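Uncharacterized protein (Bacteroides uniformis, PDB 4JPQ) is of unknown function but probably binds carbohydrate through a family 9 carbohydrate-binding fold. Local coordinates at residues 129-134 with 165-170; 103-108 with 159-164. One frame throughout, in Å; residues are numbered along the deposited sequence.

In the fold
Along the chain the four segments alternate: strand 103-108 comes first, then the short helix 129-134, then the end of strand 152-162, and directly after it segment 165-170. Contact 2 is the deeper of the two, its centre about 7 Å from the centre of the chain, where two strand segments whose axes pass about 10 Å apart face each other across the interior of a beta-rich fold. Contact 1 lies about 15 Å from the centre of the chain, and the two contact centres are about 9 Å apart. Tyr103 OH joins them, hydrogen-bonding to His169 ND1 and Gln168 N. Segment 165-170 is thereby tied to the strand facing 159-162, and the helix packs beside this end of the core.

Contact 1 of 2, residues 129-134 with 165-170; sequences QEVLGM and AFFQHS. With SO4 (sulfate ion), chain E.
Val131 on helix 129-134 puts its two methyls against different parts of segment 165-170. CG1, anti to the backbone N (chi1 177°), lies 3.8 Å from Ala165 O and also approaches CD1 of Phe167 obliquely. CG2 meets Phe167 at its CB, at 3.8 Å, and the two side chains cross at roughly a right angle. A valine suits this place because both methyls branch at CB, so each can touch a different neighbour close to the helix backbone. Phe167 sits at the second position of a type I beta turn running from Phe166 to His169. With chi1 at 69°, its CG stands between the backbone N and the carbonyl carbon, and Ala165 O lies in the plane of the ring at its edge. One helical turn along, selenomethionine Met134 extends beyond CG and brings SE to 3.7 Å from Ala165 N. The long, flexible chain reaches the backbone there, while the small side chain of Ala165 is consistent with the close approach, Val131 CA to Ala165 CA 5.6 Å. At the N-terminal end of the helix, Gln129 N donates a nearly straight hydrogen bond to O4 of a sulfate ion, probably from the crystallisation liquor (2.6 Å, 174°).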
loop_
_atom_site.group_PDB
_atom_site.type_symbol
_atom_site.label_atom_id
_atom_site.label_comp_id
_atom_site.label_asym_id
_atom_site.label_seq_id
_atom_site.Cartn_x
_atom_site.Cartn_y
_atom_site.Cartn_z
ATOM N N GLN A 129 -3.915 -17.119 6.254
ATOM C CA GLN A 129 -4.940 -17.149 5.189
ATOM C C GLN A 129 -6.193 -16.390 5.613
ATOM O O GLN A 129 -6.734 -15.616 4.816
ATOM C CB GLN A 129 -5.338 -18.603 4.805
ATOM C CG GLN A 129 -4.289 -19.421 4.046
ATOM C CD GLN A 129 -3.837 -18.775 2.734
ATOM O OE1 GLN A 129 -4.571 -17.999 2.109
ATOM N NE2 GLN A 129 -2.622 -19.089 2.313
ATOM N N GLU A 130 -6.623 -16.613 6.862
ATOM C CA GLU A 130 -7.780 -15.930 7.471
ATOM C C GLU A 130 -7.607 -14.395 7.375
ATOM O O GLU A 130 -8.516 -13.687 6.920
ATOM C CB GLU A 130 -7.937 -16.388 8.941
ATOM C CG GLU A 130 -9.157 -15.876 9.710
ATOM C CD GLU A 130 -10.495 -16.458 9.255
ATOM O OE1 GLU A 130 -10.549 -17.614 8.767
ATOM O OE2 GLU A 130 -11.518 -15.754 9.419
ATOM N N VAL A 131 -6.414 -13.915 7.740
ATOM C CA VAL A 131 -6.079 -12.479 7.723
ATOM C C VAL A 131 -5.930 -11.956 6.287
ATOM O O VAL A 131 -6.370 -10.844 5.988
ATOM C CB VAL A 131 -4.806 -12.180 8.553
ATOM C CG1 VAL A 131 -4.416 -10.703 8.466
ATOM C CG2 VAL A 131 -5.005 -12.581 10.014
ATOM N N LEU A 132 -5.291 -12.734 5.411
ATOM C CA LEU A 132 -5.194 -12.367 3.983
ATOM C C LEU A 132 -6.594 -12.253 3.379
ATOM O O LEU A 132 -6.854 -11.328 2.596
ATOM C CB LEU A 132 -4.378 -13.393 3.201
ATOM C CG LEU A 132 -2.884 -13.412 3.526
ATOM C CD1 LEU A 132 -2.274 -14.745 3.102
ATOM C CD2 LEU A 132 -2.170 -12.224 2.884
ATOM N N GLY A 133 -7.474 -13.190 3.781
ATOM C CA GLY A 133 -8.884 -13.223 3.401
ATOM C C GLY A 133 -9.687 -12.009 3.851
ATOM O O GLY A 133 -10.680 -11.677 3.218
HETATM N N MSE A 134 -9.284 -11.372 4.951
HETATM C CA MSE A 134 -9.936 -10.143 5.430
HETATM C C MSE A 134 -9.721 -8.959 4.503
HETATM O O MSE A 134 -10.617 -8.126 4.366
HETATM C CB MSE A 134 -9.428 -9.719 6.819
HETATM C CG MSE A 134 -9.928 -10.572 7.964
HETATM SE SE MSE A 134 -8.830 -10.148 9.553
HETATM C CE MSE A 134 -9.423 -11.731 10.568
ATOM N N ALA A 165 -7.485 -6.812 10.476
ATOM C CA ALA A 165 -6.267 -7.261 9.756
ATOM C C ALA A 165 -4.964 -6.833 10.428
ATOM O O ALA A 165 -3.906 -7.331 10.043
ATOM C CB ALA A 165 -6.268 -6.809 8.317
ATOM N N PHE A 166 -5.007 -5.915 11.403
ATOM C CA PHE A 166 -3.826 -5.611 12.215
ATOM C C PHE A 166 -3.729 -6.767 13.229
ATOM O O PHE A 166 -3.982 -6.612 14.430
ATOM C CB PHE A 166 -3.965 -4.251 12.890
ATOM C CG PHE A 166 -3.996 -3.092 11.929
ATOM C CD1 PHE A 166 -2.969 -2.909 11.012
ATOM C CD2 PHE A 166 -5.003 -2.140 11.990
ATOM C CE1 PHE A 166 -2.978 -1.831 10.134
ATOM C CE2 PHE A 166 -5.006 -1.044 11.139
ATOM C CZ PHE A 166 -3.997 -0.893 10.200
ATOM N N PHE A 167 -3.294 -7.913 12.708
ATOM C CA PHE A 167 -3.341 -9.211 13.405
ATOM C C PHE A 167 -2.561 -9.383 14.701
ATOM O O PHE A 167 -2.820 -10.343 15.432
ATOM C CB PHE A 167 -3.079 -10.382 12.428
ATOM C CG PHE A 167 -1.673 -10.470 11.882
ATOM C CD1 PHE A 167 -1.294 -9.758 10.751
ATOM C CD2 PHE A 167 -0.746 -11.328 12.465
ATOM C CE1 PHE A 167 -0.004 -9.858 10.242
ATOM C CE2 PHE A 167 0.546 -11.444 11.958
ATOM C CZ PHE A 167 0.919 -10.702 10.845
ATOM N N GLN A 168 -1.618 -8.477 14.962
ATOM C CA GLN A 168 -0.861 -8.444 16.216
ATOM C C GLN A 168 -1.391 -7.381 17.208
ATOM O O GLN A 168 -0.730 -7.112 18.212
ATOM C CB GLN A 168 0.620 -8.192 15.935
ATOM C CG GLN A 168 1.304 -9.248 15.075
ATOM C CD GLN A 168 2.752 -8.896 14.754
ATOM O OE1 GLN A 168 3.122 -7.721 14.671
ATOM N NE2 GLN A 168 3.580 -9.914 14.572
ATOM N N HIS A 169 -2.573 -6.801 16.947
ATOM C CA HIS A 169 -3.199 -5.771 17.815
ATOM C C HIS A 169 -4.703 -5.971 17.973
ATOM O O HIS A 169 -5.312 -6.743 17.231
ATOM C CB HIS A 169 -2.962 -4.366 17.225
ATOM C CG HIS A 169 -1.525 -3.943 17.200
ATOM N ND1 HIS A 169 -0.659 -4.307 16.196
ATOM C CD2 HIS A 169 -0.803 -3.188 18.059
ATOM C CE1 HIS A 169 0.537 -3.804 16.440
ATOM N NE2 HIS A 169 0.475 -3.119 17.564
ATOM N N SER A 170 -5.278 -5.266 18.950
ATOM C CA SER A 170 -6.720 -5.255 19.202
ATOM C C SER A 170 -7.210 -3.845 18.902
ATOM O O SER A 170 -7.653 -3.127 19.791
ATOM C CB SER A 170 -7.021 -5.658 20.645
ATOM O OG SER A 170 -6.667 -7.006 20.855
HETATM S S SO4 E . -1.902 -20.275 7.772
HETATM O O1 SO4 E . -0.851 -20.646 6.789
HETATM O O2 SO4 E . -2.725 -21.462 8.124
HETATM O O3 SO4 E . -1.245 -19.656 8.967
HETATM O O4 SO4 E . -2.840 -19.325 7.148
#

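Contact 2 of 2, residues 103-108 with 159-164; sequences YNFECN and MVIPVS
Phe105 and Ile161 approach from opposite directions and meet, ring face against methyl, in the buried interface between strands 103-108 and 159-162. At the base of the phenylalanine, CB rests 4.0 Å from SE of selenomethionine Met159. Chi1 of -63° sets CG anti to the carbonyl carbon, and the ring lies with one face against Ile161. CG and CD2 are the ring atoms nearest Ile161 CD1, with CD1 of the ring slightly farther; the methyl stands over the ring centre, 3.9 Å from the centroid and 9° off the normal, a CH-pi contact. At the far end CE2 and CZ meet the isoleucine's other methyl, CG2, with CZ 3.8 Å from it. Isoleucine suits this position because its two branches divide the ring between them, CD1 over the centre and CG2 against the CE2-CZ corner. The strands run nearly antiparallel, at 153°, but their axes are 10.4 Å apart and no hydrogen bond joins them: side chains span the gap, as between the layers of a beta-sandwich. Met159, its chain bent at chi3, reaches across to Cys107 as well, SE lying 4.3 Å from its CB. The contact therefore depends on dispersion and the exclusion of water, with ring and methyl geometry setting how the two layers fit.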
loop_
_atom_site.group_PDB
_atom_site.type_symbol
_atom_site.label_atom_id
_atom_site.label_comp_id
_atom_site.label_asym_id
_atom_site.label_seq_id
_atom_site.Cartn_x
_atom_site.Cartn_y
_atom_site.Cartn_z
ATOM N N TYR A 103 3.200 -2.887 10.195
ATOM C CA TYR A 103 2.713 -3.806 9.185
ATOM C C TYR A 103 3.085 -3.317 7.796
ATOM O O TYR A 103 3.210 -2.117 7.580
ATOM C CB TYR A 103 1.197 -3.877 9.252
ATOM C CG TYR A 103 0.659 -4.420 10.542
ATOM C CD1 TYR A 103 0.431 -3.585 11.640
ATOM C CD2 TYR A 103 0.345 -5.778 10.670
ATOM C CE1 TYR A 103 -0.094 -4.089 12.830
ATOM C CE2 TYR A 103 -0.179 -6.292 11.850
ATOM C CZ TYR A 103 -0.400 -5.448 12.928
ATOM O OH TYR A 103 -0.917 -5.943 14.099
ATOM N N ASN A 104 3.263 -4.251 6.870
ATOM C CA ASN A 104 3.516 -3.923 5.463
ATOM C C ASN A 104 2.547 -4.721 4.592
ATOM O O ASN A 104 2.490 -5.949 4.687
ATOM C CB ASN A 104 4.974 -4.160 5.034
ATOM C CG ASN A 104 5.457 -5.565 5.309
ATOM O OD1 ASN A 104 5.344 -6.032 6.421
ATOM N ND2 ASN A 104 5.987 -6.246 4.297
ATOM N N PHE A 105 1.768 -3.998 3.788
ATOM C CA PHE A 105 0.801 -4.564 2.867
ATOM C C PHE A 105 1.375 -4.311 1.486
ATOM O O PHE A 105 1.391 -3.168 1.041
ATOM C CB PHE A 105 -0.556 -3.868 3.010
ATOM C CG PHE A 105 -1.187 -4.046 4.354
ATOM C CD1 PHE A 105 -0.840 -3.213 5.408
ATOM C CD2 PHE A 105 -2.154 -5.020 4.561
ATOM C CE1 PHE A 105 -1.434 -3.363 6.647
ATOM C CE2 PHE A 105 -2.749 -5.175 5.806
ATOM C CZ PHE A 105 -2.391 -4.348 6.847
ATOM N N GLU A 106 1.871 -5.363 0.837
ATOM C CA GLU A 106 2.465 -5.263 -0.494
ATOM C C GLU A 106 1.565 -6.054 -1.425
ATOM O O GLU A 106 1.268 -7.216 -1.150
ATOM C CB GLU A 106 3.891 -5.815 -0.471
ATOM C CG GLU A 106 4.779 -5.149 0.582
ATOM C CD GLU A 106 6.232 -5.600 0.571
ATOM O OE1 GLU A 106 6.693 -6.183 -0.419
ATOM O OE2 GLU A 106 6.935 -5.350 1.573
ATOM N N CYS A 107 1.130 -5.427 -2.515
ATOM C CA CYS A 107 0.190 -6.051 -3.455
ATOM C C CYS A 107 0.639 -5.855 -4.902
ATOM O O CYS A 107 0.901 -4.712 -5.315
ATOM C CB CYS A 107 -1.178 -5.424 -3.230
ATOM S SG CYS A 107 -2.542 -6.408 -3.851
ATOM N N ASN A 108 0.801 -6.947 -5.660
ATOM C CA ASN A 108 1.202 -6.806 -7.078
ATOM C C ASN A 108 0.003 -6.411 -7.913
ATOM O O ASN A 108 -1.147 -6.533 -7.455
ATOM C CB ASN A 108 1.961 -8.022 -7.661
ATOM C CG ASN A 108 1.108 -9.278 -7.855
ATOM O OD1 ASN A 108 -0.113 -9.273 -7.743
ATOM N ND2 ASN A 108 1.783 -10.377 -8.187
HETATM N N MSE A 159 -7.241 -1.600 -2.057
HETATM C CA MSE A 159 -7.143 -2.444 -0.878
HETATM C C MSE A 159 -8.127 -1.910 0.129
HETATM O O MSE A 159 -8.157 -0.701 0.388
HETATM C CB MSE A 159 -5.740 -2.398 -0.251
HETATM C CG MSE A 159 -4.716 -3.163 -1.072
HETATM SE SE MSE A 159 -3.060 -3.343 -0.032
HETATM C CE MSE A 159 -1.903 -1.952 -0.828
ATOM N N VAL A 160 -8.942 -2.800 0.688
ATOM C CA VAL A 160 -9.885 -2.479 1.773
ATOM C C VAL A 160 -9.330 -3.256 2.978
ATOM O O VAL A 160 -9.442 -4.480 3.031
ATOM C CB VAL A 160 -11.314 -2.911 1.433
ATOM C CG1 VAL A 160 -12.277 -2.546 2.555
ATOM C CG2 VAL A 160 -11.748 -2.279 0.123
ATOM N N ILE A 161 -8.686 -2.545 3.898
ATOM C CA ILE A 161 -7.999 -3.155 5.045
ATOM C C ILE A 161 -8.851 -3.033 6.318
ATOM O O ILE A 161 -8.921 -1.947 6.894
ATOM C CB ILE A 161 -6.612 -2.499 5.249
ATOM C CG1 ILE A 161 -5.740 -2.695 4.001
ATOM C CG2 ILE A 161 -5.902 -3.084 6.469
ATOM C CD1 ILE A 161 -4.488 -1.841 3.976
ATOM N N PRO A 162 -9.516 -4.132 6.749
ATOM C CA PRO A 162 -10.279 -4.024 7.997
ATOM C C PRO A 162 -9.362 -3.858 9.200
ATOM O O PRO A 162 -8.232 -4.351 9.201
ATOM C CB PRO A 162 -11.023 -5.369 8.088
ATOM C CG PRO A 162 -10.996 -5.900 6.709
ATOM C CD PRO A 162 -9.641 -5.498 6.209
ATOM N N VAL A 163 -9.878 -3.199 10.222
ATOM C CA VAL A 163 -9.151 -2.954 11.464
ATOM C C VAL A 163 -8.644 -4.286 12.103
ATOM O O VAL A 163 -7.559 -4.332 12.685
ATOM C CB VAL A 163 -10.037 -2.091 12.394
ATOM C CG1 VAL A 163 -11.173 -2.911 13.018
ATOM C CG2 VAL A 163 -9.209 -1.424 13.447
ATOM N N SER A 164 -9.417 -5.367 11.938
ATOM C CA SER A 164 -9.037 -6.722 12.389
ATOM C C SER A 164 -7.812 -7.299 11.682
ATOM O O SER A 164 -7.173 -8.196 12.223
ATOM C CB SER A 164 -10.204 -7.694 12.222
ATOM O OG SER A 164 -10.656 -7.717 10.875
#